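Local coordinates for pyridoxal kinase (Lactobacillus plantarum, PDB 3H74), which probably phosphorylates pyridoxal with ATP to give pyridoxal 5'-phosphate, as a kinase of the ribokinase clan, at residues A[24-29]-A[261-266]; A[78-83]-A[94-99]; A[115-120]-A[142-147]; A[147-152]-A[160-165]. One frame throughout, in Å; residues are numbered along the deposited sequence.

Contact 1. Residues A[24-29]-A[261-266]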
loop_
_atom_site.group_PDB
_atom_site.type_symbol
_atom_site.label_atom_id
_atom_site.label_comp_id
_atom_site.label_asym_id
_atom_site.label_seq_id
_atom_site.Cartn_x
_atom_site.Cartn_y
_atom_site.Cartn_z
ATOM N N LEU A 24 11.787 -1.019 -0.053
ATOM C CA LEU A 24 13.101 -0.512 0.336
ATOM C C LEU A 24 13.886 0.068 -0.839
ATOM O O LEU A 24 14.318 1.224 -0.774
ATOM C CB LEU A 24 13.920 -1.574 1.088
ATOM C CG LEU A 24 14.139 -1.318 2.577
ATOM C CD1 LEU A 24 14.720 -2.558 3.228
ATOM C CD2 LEU A 24 15.044 -0.102 2.814
ATOM N N PRO A 25 14.112 -0.723 -1.904
ATOM C CA PRO A 25 14.805 -0.158 -3.065
ATOM C C PRO A 25 14.101 1.066 -3.667
ATOM O O PRO A 25 14.758 2.062 -3.973
ATOM C CB PRO A 25 14.839 -1.333 -4.060
ATOM C CG PRO A 25 14.802 -2.550 -3.179
ATOM C CD PRO A 25 13.852 -2.162 -2.086
ATOM N N VAL A 26 12.783 1.008 -3.820
ATOM C CA VAL A 26 12.051 2.095 -4.446
ATOM C C VAL A 26 12.177 3.398 -3.649
ATOM O O VAL A 26 12.521 4.448 -4.198
ATOM C CB VAL A 26 10.575 1.692 -4.660
ATOM C CG1 VAL A 26 9.711 2.899 -5.023
ATOM C CG2 VAL A 26 10.473 0.617 -5.741
ATOM N N LEU A 27 11.918 3.334 -2.349
ATOM C CA LEU A 27 11.923 4.540 -1.539
ATOM C C LEU A 27 13.337 5.051 -1.273
ATOM O O LEU A 27 13.560 6.254 -1.197
ATOM C CB LEU A 27 11.109 4.331 -0.263
ATOM C CG LEU A 27 9.598 4.265 -0.555
ATOM C CD1 LEU A 27 8.860 3.579 0.585
ATOM C CD2 LEU A 27 9.012 5.644 -0.840
ATOM N N THR A 28 14.299 4.147 -1.174
ATOM C CA THR A 28 15.700 4.559 -1.103
ATOM C C THR A 28 16.076 5.330 -2.373
ATOM O O THR A 28 16.678 6.405 -2.295
ATOM C CB THR A 28 16.619 3.349 -0.892
ATOM O OG1 THR A 28 16.287 2.726 0.351
ATOM C CG2 THR A 28 18.089 3.761 -0.847
ATOM N N ALA A 29 15.694 4.813 -3.538
ATOM C CA ALA A 29 16.001 5.498 -4.793
ATOM C C ALA A 29 15.346 6.869 -4.847
ATOM O O ALA A 29 15.883 7.797 -5.449
ATOM C CB ALA A 29 15.576 4.651 -5.982
ATOM N N VAL A 261 6.936 -7.997 -9.200
ATOM C CA VAL A 261 7.167 -7.154 -10.375
ATOM C C VAL A 261 8.606 -6.627 -10.457
ATOM O O VAL A 261 9.222 -6.287 -9.437
ATOM C CB VAL A 261 6.102 -6.019 -10.421
ATOM C CG1 VAL A 261 6.281 -5.032 -9.294
ATOM C CG2 VAL A 261 6.080 -5.319 -11.728
ATOM N N ALA A 262 9.140 -6.594 -11.675
ATOM C CA ALA A 262 10.452 -6.030 -11.957
ATOM C C ALA A 262 10.535 -4.567 -11.528
ATOM O O ALA A 262 9.580 -3.796 -11.682
ATOM C CB ALA A 262 10.762 -6.151 -13.444
ATOM N N LEU A 263 11.713 -4.195 -11.034
ATOM C CA LEU A 263 11.944 -2.851 -10.511
ATOM C C LEU A 263 12.948 -2.014 -11.300
ATOM O O LEU A 263 13.052 -0.819 -11.060
ATOM C CB LEU A 263 12.386 -2.917 -9.041
ATOM C CG LEU A 263 11.402 -3.597 -8.088
ATOM C CD1 LEU A 263 12.033 -3.722 -6.714
ATOM C CD2 LEU A 263 10.065 -2.850 -8.017
ATOM N N GLY A 264 13.662 -2.614 -12.252
ATOM C CA GLY A 264 14.747 -1.914 -12.941
ATOM C C GLY A 264 14.316 -0.665 -13.688
ATOM O O GLY A 264 14.891 0.407 -13.507
ATOM N N ASP A 265 13.307 -0.790 -14.546
ATOM C CA ASP A 265 12.829 0.363 -15.312
ATOM C C ASP A 265 12.263 1.424 -14.373
ATOM O O ASP A 265 12.441 2.620 -14.590
ATOM C CB ASP A 265 11.785 -0.041 -16.363
ATOM C CG ASP A 265 12.397 -0.728 -17.577
ATOM O OD1 ASP A 265 13.637 -0.782 -17.691
ATOM O OD2 ASP A 265 11.616 -1.217 -18.425
ATOM N N LEU A 266 11.612 0.970 -13.304
ATOM C CA LEU A 266 11.089 1.873 -12.286
ATOM C C LEU A 266 12.198 2.673 -11.591
ATOM O O LEU A 266 12.116 3.897 -11.444
ATOM C CB LEU A 266 10.237 1.087 -11.286
ATOM C CG LEU A 266 9.666 1.857 -10.094
ATOM C CD1 LEU A 266 8.849 3.083 -10.506
ATOM C CD2 LEU A 266 8.843 0.933 -9.225
#
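Val26 meets Leu263 and Leu266 through a single methyl, CG2. The contact is apolar packing, and no hydrogen bond crosses it. Val26 CG2 lies 3.9 Å from Leu266 CD2 and 4.2 Å from Leu263 CD2. The valine side chain crosses each leucine at about a right angle, so methyl meets methyl without the chains running alongside each other. Val26 has CG1 anti to the backbone N (chi1 167°), which leaves CG2 beside that N and directed at the two leucines. Leu263 is the last residue before helix 264-274, and Leu266 sits in its first turn. The apolar cluster continues beyond the segments: Val26 and Leu266 both touch Val220 of helix 213-226, and Val26 also touches Ile270.

The polar bonds nearby include one pair in helix 19-29, where Leu24 O accepts from Thr28 N and, at 2.7 Å, from Thr28 OG1. The two donors reach it from opposite faces of its plane, and the hydroxyl stands above that plane. Asp265 N is bonded to Glu248 OE1, and Ala262 N to Thr249 OG1.

The two segments thus meet through methyl groups alone. A polar tie between helices 19-29 and 264-274 lies further on, where Ala29 O takes a bond from Asn274 ND2.

Contact 2. Residues A[78-83]-A[94-99]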
loop_
_atom_site.group_PDB
_atom_site.type_symbol
_atom_site.label_atom_id
_atom_site.label_comp_id
_atom_site.label_asym_id
_atom_site.label_seq_id
_atom_site.Cartn_x
_atom_site.Cartn_y
_atom_site.Cartn_z
ATOM N N ALA A 78 5.016 8.176 6.859
ATOM C CA ALA A 78 4.829 6.752 7.104
ATOM C C ALA A 78 3.943 6.139 6.044
ATOM O O ALA A 78 2.972 6.763 5.590
ATOM C CB ALA A 78 4.231 6.509 8.480
ATOM N N LEU A 79 4.310 4.915 5.663
ATOM C CA LEU A 79 3.517 4.069 4.793
ATOM C C LEU A 79 3.273 2.768 5.533
ATOM O O LEU A 79 4.222 2.113 5.983
ATOM C CB LEU A 79 4.263 3.788 3.487
ATOM C CG LEU A 79 3.735 2.669 2.586
ATOM C CD1 LEU A 79 2.324 2.960 2.089
ATOM C CD2 LEU A 79 4.673 2.444 1.419
ATOM N N ILE A 80 2.007 2.390 5.659
ATOM C CA ILE A 80 1.654 1.133 6.317
ATOM C C ILE A 80 1.018 0.217 5.291
ATOM O O ILE A 80 0.013 0.592 4.666
ATOM C CB ILE A 80 0.663 1.330 7.509
ATOM C CG1 ILE A 80 1.077 2.503 8.415
ATOM C CG2 ILE A 80 0.475 0.025 8.272
ATOM C CD1 ILE A 80 2.455 2.389 9.072
ATOM N N GLY A 81 1.612 -0.955 5.096
ATOM C CA GLY A 81 1.041 -1.988 4.238
ATOM C C GLY A 81 0.455 -3.100 5.086
ATOM O O GLY A 81 -0.107 -2.847 6.146
ATOM N N TYR A 82 0.581 -4.336 4.612
ATOM C CA TYR A 82 0.063 -5.498 5.336
ATOM C C TYR A 82 0.516 -5.495 6.795
ATOM O O TYR A 82 1.714 -5.395 7.075
ATOM C CB TYR A 82 0.531 -6.790 4.655
ATOM C CG TYR A 82 0.142 -8.056 5.385
ATOM C CD1 TYR A 82 -1.002 -8.764 5.029
ATOM C CD2 TYR A 82 0.923 -8.549 6.431
ATOM C CE1 TYR A 82 -1.360 -9.935 5.700
ATOM C CE2 TYR A 82 0.565 -9.715 7.115
ATOM C CZ TYR A 82 -0.580 -10.394 6.736
ATOM O OH TYR A 82 -0.958 -11.559 7.379
ATOM N N VAL A 83 -0.437 -5.635 7.713
ATOM C CA VAL A 83 -0.129 -5.689 9.146
ATOM C C VAL A 83 -0.282 -7.127 9.650
ATOM O O VAL A 83 0.704 -7.765 10.031
ATOM C CB VAL A 83 -0.969 -4.681 9.971
ATOM C CG1 VAL A 83 -0.640 -4.809 11.442
ATOM C CG2 VAL A 83 -0.703 -3.263 9.506
ATOM N N THR A 94 -1.572 3.734 17.639
ATOM C CA THR A 94 -1.198 4.640 18.729
ATOM C C THR A 94 0.213 5.207 18.554
ATOM O O THR A 94 0.460 6.372 18.888
ATOM C CB THR A 94 -1.333 4.005 20.115
ATOM O OG1 THR A 94 -0.345 2.985 20.259
ATOM C CG2 THR A 94 -2.732 3.423 20.324
ATOM N N TYR A 95 1.127 4.407 18.000
ATOM C CA TYR A 95 2.474 4.904 17.736
ATOM C C TYR A 95 2.448 6.074 16.751
ATOM O O TYR A 95 3.091 7.102 16.965
ATOM C CB TYR A 95 3.434 3.804 17.254
ATOM C CG TYR A 95 4.802 4.377 17.029
ATOM C CD1 TYR A 95 5.597 4.749 18.113
ATOM C CD2 TYR A 95 5.284 4.622 15.739
ATOM C CE1 TYR A 95 6.841 5.304 17.928
ATOM C CE2 TYR A 95 6.535 5.182 15.546
ATOM C CZ TYR A 95 7.302 5.529 16.643
ATOM O OH TYR A 95 8.532 6.093 16.449
ATOM N N LEU A 96 1.681 5.917 15.677
ATOM C CA LEU A 96 1.564 6.970 14.671
ATOM C C LEU A 96 0.983 8.253 15.270
ATOM O O LEU A 96 1.417 9.357 14.931
ATOM C CB LEU A 96 0.720 6.494 13.489
ATOM C CG LEU A 96 1.301 5.338 12.669
ATOM C CD1 LEU A 96 0.241 4.816 11.697
ATOM C CD2 LEU A 96 2.589 5.723 11.940
ATOM N N GLU A 97 0.015 8.088 16.164
ATOM C CA GLU A 97 -0.620 9.213 16.858
ATOM C C GLU A 97 0.370 9.999 17.732
ATOM O O GLU A 97 0.192 11.206 17.935
ATOM C CB GLU A 97 -1.816 8.719 17.682
ATOM C CG GLU A 97 -2.643 9.816 18.386
ATOM C CD GLU A 97 -3.093 10.941 17.460
ATOM O OE1 GLU A 97 -3.698 10.661 16.399
ATOM O OE2 GLU A 97 -2.849 12.117 17.807
ATOM N N GLN A 98 1.407 9.323 18.237
ATOM C CA GLN A 98 2.469 9.980 19.021
ATOM C C GLN A 98 3.346 10.869 18.152
ATOM O O GLN A 98 4.030 11.760 18.653
ATOM C CB GLN A 98 3.393 8.955 19.682
ATOM C CG GLN A 98 2.802 8.085 20.765
ATOM C CD GLN A 98 3.789 7.011 21.223
ATOM O OE1 GLN A 98 3.390 5.989 21.771
ATOM N NE2 GLN A 98 5.080 7.236 20.983
ATOM N N GLN A 99 3.364 10.593 16.850
ATOM C CA GLN A 99 4.222 11.327 15.936
ATOM C C GLN A 99 3.528 12.588 15.428
ATOM O O GLN A 99 2.349 12.817 15.713
ATOM C CB GLN A 99 4.655 10.431 14.763
ATOM C CG GLN A 99 5.139 9.019 15.149
ATOM C CD GLN A 99 6.040 8.978 16.382
ATOM O OE1 GLN A 99 5.717 8.325 17.377
ATOM N NE2 GLN A 99 7.173 9.668 16.316
#
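Leu96 spans two strand residues with its two methyls. Its CD2 rests on Ala78 CB at 3.9 Å. Its CD1 reaches Ile80 CG1 at 4.1 Å, and these two side chains approach tip to tip. Ala78 and Ile80 are two apart in strand 77-80, so both CB atoms point to the helix while that of Leu79 points the other way. The leucine fork thus straddles the strand face, one prong on each alternate residue. No hydrogen bond joins the segments.

Torsions set the two larger groups. Leu96 has CG anti to its carbonyl carbon (chi1 -65°), and CD1 then extends with chi2 170°. In Ile80 it is CG2 that lies anti to the backbone N, while CG1 stays beside that N and meets the leucine.

In the next shell, Leu104 of strand 103-106 touches all three residues, and Leu101 touches Ala78 and Leu96. Ile92, one turn earlier in helix 86-98, also packs on Ile80. The strand is held in the sheet by backbone bonds on both sides: Ala78 and Ile80 pair with strand 103-106, and Leu79 with Leu7 and Ala9 of strand 4-13.

Strand 77-80, helix 86-98 and strand 103-106 form a beta-alpha-beta unit with parallel neighbouring strands. Leu96 packs in the layer between its helix and the sheet, as expected in the alpha/beta core of a ribokinase-type fold.

Contact 3. Residues A[115-120]-A[142-147]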
loop_
_atom_site.group_PDB
_atom_site.type_symbol
_atom_site.label_atom_id
_atom_site.label_comp_id
_atom_site.label_asym_id
_atom_site.label_seq_id
_atom_site.Cartn_x
_atom_site.Cartn_y
_atom_site.Cartn_z
ATOM N N GLN A 115 -13.600 -11.278 -1.530
ATOM C CA GLN A 115 -13.465 -12.024 -0.280
ATOM C C GLN A 115 -12.323 -11.512 0.584
ATOM O O GLN A 115 -11.281 -11.100 0.074
ATOM C CB GLN A 115 -13.259 -13.525 -0.549
ATOM C CG GLN A 115 -14.364 -14.219 -1.360
ATOM C CD GLN A 115 -15.692 -14.333 -0.622
ATOM O OE1 GLN A 115 -15.773 -14.156 0.594
ATOM N NE2 GLN A 115 -16.747 -14.639 -1.369
ATOM N N LEU A 116 -12.524 -11.557 1.894
ATOM C CA LEU A 116 -11.441 -11.373 2.849
ATOM C C LEU A 116 -10.360 -12.414 2.611
ATOM O O LEU A 116 -10.660 -13.557 2.272
ATOM C CB LEU A 116 -11.978 -11.530 4.270
ATOM C CG LEU A 116 -12.757 -10.345 4.842
ATOM C CD1 LEU A 116 -13.696 -10.808 5.951
ATOM C CD2 LEU A 116 -11.805 -9.272 5.345
ATOM N N TYR A 117 -9.101 -12.040 2.794
ATOM C CA TYR A 117 -8.026 -12.983 2.761
ATOM C C TYR A 117 -8.173 -13.971 3.910
ATOM O O TYR A 117 -8.687 -13.640 4.928
ATOM C CB TYR A 117 -6.654 -12.285 2.841
ATOM C CG TYR A 117 -6.322 -11.408 1.608
ATOM C CD1 TYR A 117 -6.460 -11.874 0.310
ATOM C CD2 TYR A 117 -5.867 -10.116 1.753
ATOM C CE1 TYR A 117 -6.177 -11.090 -0.767
ATOM C CE2 TYR A 117 -5.570 -9.340 0.685
ATOM C CZ TYR A 117 -5.746 -9.808 -0.579
ATOM O OH TYR A 117 -5.456 -9.022 -1.632
ATOM N N GLN A 118 -7.710 -15.192 3.672
ATOM C CA GLN A 118 -7.736 -16.232 4.677
ATOM C C GLN A 118 -7.063 -15.735 5.961
ATOM O O GLN A 118 -6.037 -15.195 5.944
ATOM C CB GLN A 118 -7.087 -17.527 4.110
ATOM C CG GLN A 118 -7.877 -18.048 2.784
ATOM C CD GLN A 118 -7.682 -19.555 2.271
ATOM O OE1 GLN A 118 -6.761 -19.930 1.478
ATOM N NE2 GLN A 118 -8.682 -20.340 2.582
ATOM N N GLY A 119 -7.775 -15.833 7.047
ATOM C CA GLY A 119 -7.273 -15.393 8.343
ATOM C C GLY A 119 -7.790 -14.055 8.857
ATOM O O GLY A 119 -7.646 -13.735 9.993
ATOM N N PHE A 120 -8.375 -13.288 7.941
ATOM C CA PHE A 120 -8.981 -12.002 8.283
ATOM C C PHE A 120 -10.492 -12.125 8.457
ATOM O O PHE A 120 -11.172 -12.828 7.700
ATOM C CB PHE A 120 -8.682 -10.943 7.216
ATOM C CG PHE A 120 -7.237 -10.490 7.167
ATOM C CD1 PHE A 120 -6.368 -10.683 8.245
ATOM C CD2 PHE A 120 -6.764 -9.821 6.041
ATOM C CE1 PHE A 120 -5.045 -10.243 8.181
ATOM C CE2 PHE A 120 -5.449 -9.377 5.970
ATOM C CZ PHE A 120 -4.586 -9.583 7.042
ATOM N N THR A 142 -11.200 -2.650 -4.738
ATOM C CA THR A 142 -12.659 -2.603 -4.768
ATOM C C THR A 142 -13.281 -3.483 -3.675
ATOM O O THR A 142 -14.322 -3.140 -3.109
ATOM C CB THR A 142 -13.171 -2.947 -6.191
ATOM O OG1 THR A 142 -12.888 -1.850 -7.064
ATOM C CG2 THR A 142 -14.657 -3.198 -6.211
ATOM N N THR A 143 -12.626 -4.600 -3.363
ATOM C CA THR A 143 -13.055 -5.470 -2.268
ATOM C C THR A 143 -12.919 -4.753 -0.922
ATOM O O THR A 143 -13.837 -4.756 -0.092
ATOM C CB THR A 143 -12.236 -6.783 -2.244
ATOM O OG1 THR A 143 -12.416 -7.480 -3.481
ATOM C CG2 THR A 143 -12.673 -7.689 -1.110
ATOM N N GLU A 144 -11.764 -4.132 -0.718
ATOM C CA GLU A 144 -11.464 -3.434 0.523
ATOM C C GLU A 144 -12.347 -2.207 0.725
ATOM O O GLU A 144 -12.742 -1.905 1.845
ATOM C CB GLU A 144 -9.984 -3.076 0.561
ATOM C CG GLU A 144 -9.135 -4.327 0.728
ATOM C CD GLU A 144 -7.733 -4.238 0.152
ATOM O OE1 GLU A 144 -7.389 -3.237 -0.519
ATOM O OE2 GLU A 144 -6.986 -5.216 0.378
ATOM N N ALA A 145 -12.668 -1.507 -0.357
ATOM C CA ALA A 145 -13.561 -0.347 -0.269
ATOM C C ALA A 145 -14.914 -0.741 0.327
ATOM O O ALA A 145 -15.428 -0.077 1.233
ATOM C CB ALA A 145 -13.745 0.281 -1.629
ATOM N N ALA A 146 -15.475 -1.830 -0.189
ATOM C CA ALA A 146 -16.753 -2.359 0.286
ATOM C C ALA A 146 -16.662 -2.867 1.724
ATOM O O ALA A 146 -17.545 -2.591 2.547
ATOM C CB ALA A 146 -17.257 -3.452 -0.641
ATOM N N LEU A 147 -15.602 -3.608 2.046
ATOM C CA LEU A 147 -15.415 -4.083 3.416
ATOM C C LEU A 147 -15.364 -2.919 4.406
ATOM O O LEU A 147 -15.987 -2.966 5.468
ATOM C CB LEU A 147 -14.161 -4.943 3.541
ATOM C CG LEU A 147 -14.277 -6.346 2.954
ATOM C CD1 LEU A 147 -12.873 -6.890 2.750
ATOM C CD2 LEU A 147 -15.109 -7.286 3.828
HETATM O O HOH W 1 -5.111 -6.432 -1.131
#
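Leu116 lays its isobutyl end against that of Leu147. Leu116 CD2 is 3.7 Å from Leu147 CD1, and Leu116 CG is 4.0 Å from both Leu147 methyls. The two side chains cross obliquely. Leu116 has CG anti to its carbonyl carbon (chi1 -77°), and CD2 is the atom that reaches across. With an alanine here, both Leu147 methyls would probably lose this cover and a gap would open against the helix.

Beside this pair, Thr143 CG2 sits 3.7 Å from Gln115 N. The methyl is anti to the threonine N, and the hydroxyl, beside that N, accepts from Gly114 N next door.

A polar bridge completes the contact. Water 1, in the plane of the Tyr117 ring at its edge, is hydrogen-bonded to Tyr117 OH and to Glu144 OE2, each at 2.7 Å. The same OE2 accepts from Leu110 N and Gly111 N, so it also holds the start of the hairpin. A sulfate, probably a crystallisation ion, has its nearest atom about 4 Å from the Glu144 side chain.

A short beta hairpin, strands 111-112 and 115-116, thus packs on helix 142-149 through Thr143, Glu144 and Leu147. Asn141 to Glu144 are consistent with the N-x-x-E motif of ribokinase-type kinases.

Contact 4. Residues A[147-152]-A[160-165]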
loop_
_atom_site.group_PDB
_atom_site.type_symbol
_atom_site.label_atom_id
_atom_site.label_comp_id
_atom_site.label_asym_id
_atom_site.label_seq_id
_atom_site.Cartn_x
_atom_site.Cartn_y
_atom_site.Cartn_z
ATOM N N LEU A 147 -15.602 -3.608 2.046
ATOM C CA LEU A 147 -15.415 -4.083 3.416
ATOM C C LEU A 147 -15.364 -2.919 4.406
ATOM O O LEU A 147 -15.987 -2.966 5.468
ATOM C CB LEU A 147 -14.161 -4.943 3.541
ATOM C CG LEU A 147 -14.277 -6.346 2.954
ATOM C CD1 LEU A 147 -12.873 -6.890 2.750
ATOM C CD2 LEU A 147 -15.109 -7.286 3.828
ATOM N N LEU A 148 -14.643 -1.861 4.051
ATOM C CA LEU A 148 -14.469 -0.728 4.959
ATOM C C LEU A 148 -15.757 0.060 5.182
ATOM O O LEU A 148 -16.006 0.533 6.294
ATOM C CB LEU A 148 -13.353 0.203 4.483
ATOM C CG LEU A 148 -11.940 -0.373 4.569
ATOM C CD1 LEU A 148 -10.979 0.533 3.814
ATOM C CD2 LEU A 148 -11.494 -0.546 6.006
ATOM N N THR A 149 -16.576 0.194 4.146
ATOM C CA THR A 149 -17.861 0.897 4.287
ATOM C C THR A 149 -19.002 0.000 4.783
ATOM O O THR A 149 -20.041 0.512 5.215
ATOM C CB THR A 149 -18.318 1.552 2.976
ATOM O OG1 THR A 149 -18.527 0.537 1.992
ATOM C CG2 THR A 149 -17.303 2.572 2.477
ATOM N N GLY A 150 -18.828 -1.317 4.711
ATOM C CA GLY A 150 -19.888 -2.268 5.079
ATOM C C GLY A 150 -20.810 -2.686 3.941
ATOM O O GLY A 150 -21.686 -3.549 4.119
ATOM N N ALA A 151 -20.632 -2.089 2.769
ATOM C CA ALA A 151 -21.461 -2.423 1.616
ATOM C C ALA A 151 -21.138 -3.831 1.112
ATOM O O ALA A 151 -19.973 -4.239 1.126
ATOM C CB ALA A 151 -21.265 -1.397 0.515
ATOM N N PRO A 152 -22.163 -4.595 0.685
ATOM C CA PRO A 152 -21.854 -5.873 0.047
ATOM C C PRO A 152 -20.944 -5.659 -1.158
ATOM O O PRO A 152 -21.014 -4.620 -1.825
ATOM C CB PRO A 152 -23.225 -6.395 -0.396
ATOM C CG PRO A 152 -24.199 -5.713 0.508
ATOM C CD PRO A 152 -23.616 -4.359 0.777
ATOM N N GLU A 160 -19.758 7.244 -7.099
ATOM C CA GLU A 160 -20.448 8.408 -6.531
ATOM C C GLU A 160 -21.036 8.115 -5.143
ATOM O O GLU A 160 -21.323 9.037 -4.380
ATOM C CB GLU A 160 -21.561 8.893 -7.476
ATOM C CG GLU A 160 -21.113 9.154 -8.918
ATOM C CD GLU A 160 -20.402 10.484 -9.101
ATOM O OE1 GLU A 160 -20.450 11.333 -8.185
ATOM O OE2 GLU A 160 -19.796 10.687 -10.174
ATOM N N VAL A 161 -21.224 6.834 -4.827
ATOM C CA VAL A 161 -21.747 6.425 -3.522
ATOM C C VAL A 161 -20.629 5.920 -2.591
ATOM O O VAL A 161 -20.537 6.347 -1.436
ATOM C CB VAL A 161 -22.888 5.373 -3.658
ATOM C CG1 VAL A 161 -23.323 4.854 -2.298
ATOM C CG2 VAL A 161 -24.086 5.964 -4.398
ATOM N N ILE A 162 -19.780 5.028 -3.099
ATOM C CA ILE A 162 -18.757 4.389 -2.262
ATOM C C ILE A 162 -17.610 5.324 -1.853
ATOM O O ILE A 162 -17.160 5.285 -0.706
ATOM C CB ILE A 162 -18.263 3.032 -2.865
ATOM C CG1 ILE A 162 -17.452 2.232 -1.837
ATOM C CG2 ILE A 162 -17.493 3.224 -4.173
ATOM C CD1 ILE A 162 -17.431 0.728 -2.102
ATOM N N LEU A 163 -17.173 6.196 -2.759
ATOM C CA LEU A 163 -16.092 7.117 -2.411
ATOM C C LEU A 163 -16.478 8.109 -1.289
ATOM O O LEU A 163 -15.744 8.231 -0.316
ATOM C CB LEU A 163 -15.508 7.823 -3.642
ATOM C CG LEU A 163 -14.717 6.970 -4.645
ATOM C CD1 LEU A 163 -14.404 7.763 -5.901
ATOM C CD2 LEU A 163 -13.436 6.431 -4.027
ATOM N N PRO A 164 -17.634 8.812 -1.401
ATOM C CA PRO A 164 -18.033 9.657 -0.265
ATOM C C PRO A 164 -18.195 8.895 1.059
ATOM O O PRO A 164 -17.817 9.418 2.114
ATOM C CB PRO A 164 -19.373 10.248 -0.722
ATOM C CG PRO A 164 -19.300 10.230 -2.192
ATOM C CD PRO A 164 -18.576 8.954 -2.527
ATOM N N ALA A 165 -18.736 7.680 1.004
ATOM C CA ALA A 165 -18.909 6.872 2.214
ATOM C C ALA A 165 -17.556 6.517 2.844
ATOM O O ALA A 165 -17.381 6.643 4.057
ATOM C CB ALA A 165 -19.699 5.625 1.913
#
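A helix-loop-helix joins these segments: helix 142-149 ends at Thr149, the chain turns, and helix 159-167 packs against its end. Gly150 is the first residue to leave helical angles, with a positive phi of 90°. The closest backbones are those of Thr149 and Ala165, whose CA atoms are 6.4 Å apart.

Thr149 carries the contact. Its CG2 rests on Ala165 CB at 3.9 Å and lies 4.2 Å from Ile162 O. Ala165 is exposed, while Ile162 is buried. Ile162 reaches across with CD1, which is 4.2 Å from Thr149 OG1. Further in, Leu166 touches both Leu148 and Thr149, and Ile162 reaches Ile178 of strand 178-183.

No hydrogen bond crosses between the segments. The Thr149 hydroxyl turns back to its own helix and bonds Ala145 O. With chi1 at 62°, OG1 stands between the backbone N and the carbonyl carbon, and CG2 is left anti to that carbon, facing the second helix. Just past the helix end, Ala151 N makes a weak, nearly straight bond to Thr149 OG1, 3.5 Å long with an angle of 165° at the hydrogen.

How the contacts relate
From the N terminus, helix 19-29 supplies the first half of contact 1, which closes only at 261-266, after 231 intervening residues. The other three contacts lie within that span, in series. Contact 2 closes a short loop inside one beta-alpha-beta unit of the central sheet. Contact 3 then brings the second hairpin strand and the turn after it (115-120) to helix 142-149, and contact 4 ties the end of that helix to helix 159-167. Contacts 3 and 4 share Leu147 and also touch through Ala145 CB and Ile162 CD1. Tyr82 of contact 2 packs on Phe120 of contact 3. Contact 1 lies across the chain's centre from contacts 3 and 4, joining N-terminal and C-terminal helices.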